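Local atomic coordinates of proline iminopeptidase-related protein (Thermus thermophilus, PDB entry 2YYS), a protein that is of unknown function but, as an alpha/beta-hydrolase related to proline iminopeptidases, may be a peptidase. Residues A[95-100]-A[110-115]. Residues are numbered along the deposited sequence; the frame is centred on the assembly and turned at random.
Sequences ERFGLL and LEVLRR
Leu99 rests one methyl, CD1, against both Val112 and Leu113 of the facing helix. Leu99 CD1 lies 3.8 Å from Val112 CG1, where the two side chains cross at a slant, and 4.1 Å from the branch carbon Leu113 CG. In Val112, CG1 stands anti to the backbone N (chi1 165°), which carries that methyl to the sheet. Val112 CG1 also meets the edge of the Phe97 ring, near its plane, 4.2 Å from Phe97 CE1. All four side chains are buried and apolar, and contact between them is confined to methyl, branch and ring carbons. Strand 97-102 and helix 105-115 are the first two elements of a beta-alpha-beta unit of the alpha/beta-hydrolase fold, completed by strand 119-125; the short segments run nearly antiparallel at 156°, with axes 9.9 Å apart. Ala119 and Ala122 of the third element extend the apolar patch, Phe29 adds a ring against Phe97, and Val82 of helix 78-91 touches Val112. On another side of the helix, exposed Arg114 grips buried Glu111 side-on, Arg114 NE to Glu111 OE2 at 2.9 Å and nearly straight (175°), Arg114 NH2 to Glu111 OE1 also at 2.9 Å. The two bonds fix the guanidinium's rotation, its plane holding both oxygens. At the start of the strand segment, exposed Arg96 and Glu95 form merely a long ion pair, Arg96 NH1 to Glu95 OE1 3.6 Å.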
ATOM      1  N   GLU A  95      -2.272  19.675   8.546  1.00 25.73           N
ATOM      2  CA  GLU A  95      -3.679  19.930   8.222  1.00 26.41           C
ATOM      3  C   GLU A  95      -4.100  19.289   6.913  1.00 24.64           C
ATOM      4  O   GLU A  95      -5.133  18.648   6.839  1.00 25.14           O
ATOM      5  CB  GLU A  95      -3.931  21.418   8.091  1.00 27.31           C
ATOM      6  CG  GLU A  95      -4.182  22.151   9.391  1.00 32.65           C
ATOM      7  CD  GLU A  95      -4.381  23.621   9.107  1.00 38.01           C
ATOM      8  OE1 GLU A  95      -5.498  23.983   8.670  1.00 41.43           O
ATOM      9  OE2 GLU A  95      -3.398  24.384   9.247  1.00 41.42           O
ATOM     10  N   ARG A  96      -3.308  19.509   5.878  1.00 22.96           N
ATOM     11  CA  ARG A  96      -3.565  18.942   4.557  1.00 21.86           C
ATOM     12  C   ARG A  96      -2.348  18.112   4.138  1.00 20.51           C
ATOM     13  O   ARG A  96      -1.225  18.407   4.522  1.00 20.17           O
ATOM     14  CB  ARG A  96      -3.834  20.059   3.542  1.00 21.58           C
ATOM     15  CG  ARG A  96      -5.164  20.826   3.766  1.00 23.29           C
ATOM     16  CD  ARG A  96      -5.340  22.080   2.876  1.00 23.62           C
ATOM     17  NE  ARG A  96      -4.432  23.128   3.325  1.00 24.62           N
ATOM     18  CZ  ARG A  96      -4.654  23.942   4.366  1.00 25.60           C
ATOM     19  NH1 ARG A  96      -5.784  23.862   5.059  1.00 25.98           N
ATOM     20  NH2 ARG A  96      -3.738  24.841   4.717  1.00 24.10           N
ATOM     21  N   PHE A  97      -2.574  17.080   3.339  1.00 19.37           N
ATOM     22  CA  PHE A  97      -1.509  16.151   2.953  1.00 18.41           C
ATOM     23  C   PHE A  97      -1.930  15.319   1.754  1.00 17.83           C
ATOM     24  O   PHE A  97      -3.110  15.112   1.547  1.00 17.59           O
ATOM     25  CB  PHE A  97      -1.194  15.221   4.124  1.00 17.76           C
ATOM     26  CG  PHE A  97      -2.402  14.526   4.670  1.00 17.44           C
ATOM     27  CD1 PHE A  97      -2.849  13.348   4.101  1.00 17.16           C
ATOM     28  CD2 PHE A  97      -3.101  15.059   5.745  1.00 17.29           C
ATOM     29  CE1 PHE A  97      -3.966  12.707   4.591  1.00 17.80           C
ATOM     30  CE2 PHE A  97      -4.210  14.420   6.251  1.00 16.81           C
ATOM     31  CZ  PHE A  97      -4.656  13.246   5.661  1.00 18.27           C
ATOM     32  N   GLY A  98      -0.960  14.858   0.969  1.00 17.73           N
ATOM     33  CA  GLY A  98      -1.185  13.799  -0.006  1.00 17.67           C
ATOM     34  C   GLY A  98      -0.886  12.418   0.552  1.00 17.76           C
ATOM     35  O   GLY A  98      -0.427  12.262   1.690  1.00 17.78           O
ATOM     36  N   LEU A  99      -1.153  11.412  -0.267  1.00 17.57           N
ATOM     37  CA  LEU A  99      -0.970  10.026   0.116  1.00 17.39           C
ATOM     38  C   LEU A  99      -0.148   9.273  -0.920  1.00 16.94           C
ATOM     39  O   LEU A  99      -0.322   9.464  -2.120  1.00 16.43           O
ATOM     40  CB  LEU A  99      -2.323   9.351   0.251  1.00 17.33           C
ATOM     41  CG  LEU A  99      -3.244   9.923   1.326  1.00 18.81           C
ATOM     42  CD1 LEU A  99      -4.678   9.580   1.040  1.00 19.91           C
ATOM     43  CD2 LEU A  99      -2.870   9.396   2.683  1.00 19.67           C
ATOM     44  N   LEU A 100       0.743   8.418  -0.430  1.00 16.73           N
ATOM     45  CA  LEU A 100       1.408   7.391  -1.218  1.00 16.80           C
ATOM     46  C   LEU A 100       1.001   6.057  -0.627  1.00 16.58           C
ATOM     47  O   LEU A 100       1.199   5.839   0.566  1.00 17.01           O
ATOM     48  CB  LEU A 100       2.924   7.528  -1.132  1.00 16.79           C
ATOM     49  CG  LEU A 100       3.549   8.888  -1.402  1.00 19.00           C
ATOM     50  CD1 LEU A 100       5.059   8.799  -1.196  1.00 20.88           C
ATOM     51  CD2 LEU A 100       3.241   9.383  -2.799  1.00 19.09           C
ATOM     52  N   LEU A 110      -7.845   5.351  -0.499  1.00 16.21           N
ATOM     53  CA  LEU A 110      -9.098   5.713  -1.152  1.00 17.01           C
ATOM     54  C   LEU A 110     -10.189   6.040  -0.138  1.00 17.13           C
ATOM     55  O   LEU A 110     -10.948   6.975  -0.339  1.00 17.61           O
ATOM     56  CB  LEU A 110      -9.555   4.602  -2.096  1.00 17.18           C
ATOM     57  CG  LEU A 110      -8.608   4.471  -3.288  1.00 18.01           C
ATOM     58  CD1 LEU A 110      -8.699   3.097  -3.913  1.00 19.71           C
ATOM     59  CD2 LEU A 110      -8.896   5.553  -4.313  1.00 19.27           C
ATOM     60  N   GLU A 111     -10.247   5.296   0.961  1.00 17.05           N
ATOM     61  CA  GLU A 111     -11.177   5.614   2.037  1.00 16.55           C
ATOM     62  C   GLU A 111     -10.815   6.914   2.759  1.00 16.81           C
ATOM     63  O   GLU A 111     -11.707   7.665   3.146  1.00 15.85           O
ATOM     64  CB  GLU A 111     -11.283   4.464   3.032  1.00 16.41           C
ATOM     65  CG  GLU A 111     -12.210   3.371   2.551  1.00 16.74           C
ATOM     66  CD  GLU A 111     -13.645   3.856   2.476  1.00 18.27           C
ATOM     67  OE1 GLU A 111     -14.253   4.069   3.555  1.00 16.98           O
ATOM     68  OE2 GLU A 111     -14.140   4.065   1.343  1.00 17.38           O
ATOM     69  N   VAL A 112      -9.522   7.186   2.930  1.00 16.90           N
ATOM     70  CA  VAL A 112      -9.089   8.472   3.488  1.00 17.56           C
ATOM     71  C   VAL A 112      -9.538   9.613   2.565  1.00 17.66           C
ATOM     72  O   VAL A 112     -10.107  10.591   3.024  1.00 17.53           O
ATOM     73  CB  VAL A 112      -7.567   8.527   3.712  1.00 17.59           C
ATOM     74  CG1 VAL A 112      -7.097   9.958   3.941  1.00 18.75           C
ATOM     75  CG2 VAL A 112      -7.160   7.660   4.889  1.00 17.58           C
ATOM     76  N   LEU A 113      -9.284   9.490   1.269  1.00 18.03           N
ATOM     77  CA  LEU A 113      -9.739  10.502   0.309  1.00 18.82           C
ATOM     78  C   LEU A 113     -11.253  10.703   0.341  1.00 18.87           C
ATOM     79  O   LEU A 113     -11.736  11.827   0.337  1.00 18.97           O
ATOM     80  CB  LEU A 113      -9.317  10.135  -1.109  1.00 18.88           C
ATOM     81  CG  LEU A 113      -7.851  10.344  -1.465  1.00 19.77           C
ATOM     82  CD1 LEU A 113      -7.528   9.553  -2.724  1.00 20.66           C
ATOM     83  CD2 LEU A 113      -7.541  11.801  -1.659  1.00 19.60           C
ATOM     84  N   ARG A 114     -12.003   9.613   0.386  1.00 19.57           N
ATOM     85  CA  ARG A 114     -13.452   9.697   0.309  1.00 20.23           C
ATOM     86  C   ARG A 114     -14.019  10.434   1.519  1.00 20.71           C
ATOM     87  O   ARG A 114     -14.907  11.277   1.380  1.00 20.72           O
ATOM     88  CB  ARG A 114     -14.054   8.302   0.213  1.00 20.56           C
ATOM     89  CG  ARG A 114     -15.550   8.296  -0.088  1.00 21.59           C
ATOM     90  CD  ARG A 114     -16.165   6.914  -0.124  1.00 21.56           C
ATOM     91  NE  ARG A 114     -16.067   6.215   1.157  1.00 22.43           N
ATOM     92  CZ  ARG A 114     -16.832   6.433   2.233  1.00 23.27           C
ATOM     93  NH1 ARG A 114     -17.795   7.349   2.229  1.00 23.78           N
ATOM     94  NH2 ARG A 114     -16.639   5.720   3.328  1.00 22.38           N
ATOM     95  N   ARG A 115     -13.481  10.135   2.697  1.00 20.65           N
ATOM     96  CA  ARG A 115     -14.018  10.669   3.941  1.00 21.03           C
ATOM     97  C   ARG A 115     -13.414  12.008   4.339  1.00 21.12           C
ATOM     98  O   ARG A 115     -14.001  12.725   5.133  1.00 21.54           O
ATOM     99  CB  ARG A 115     -13.822   9.663   5.081  1.00 20.70           C
ATOM    100  CG  ARG A 115     -14.564   8.368   4.842  1.00 21.81           C
ATOM    101  CD  ARG A 115     -14.313   7.295   5.860  1.00 21.48           C
ATOM    102  NE  ARG A 115     -14.548   7.789   7.205  1.00 21.85           N
ATOM    103  CZ  ARG A 115     -14.202   7.159   8.315  1.00 23.26           C
ATOM    104  NH1 ARG A 115     -13.589   5.981   8.270  1.00 23.09           N
ATOM    105  NH2 ARG A 115     -14.476   7.713   9.486  1.00 24.70           N
TER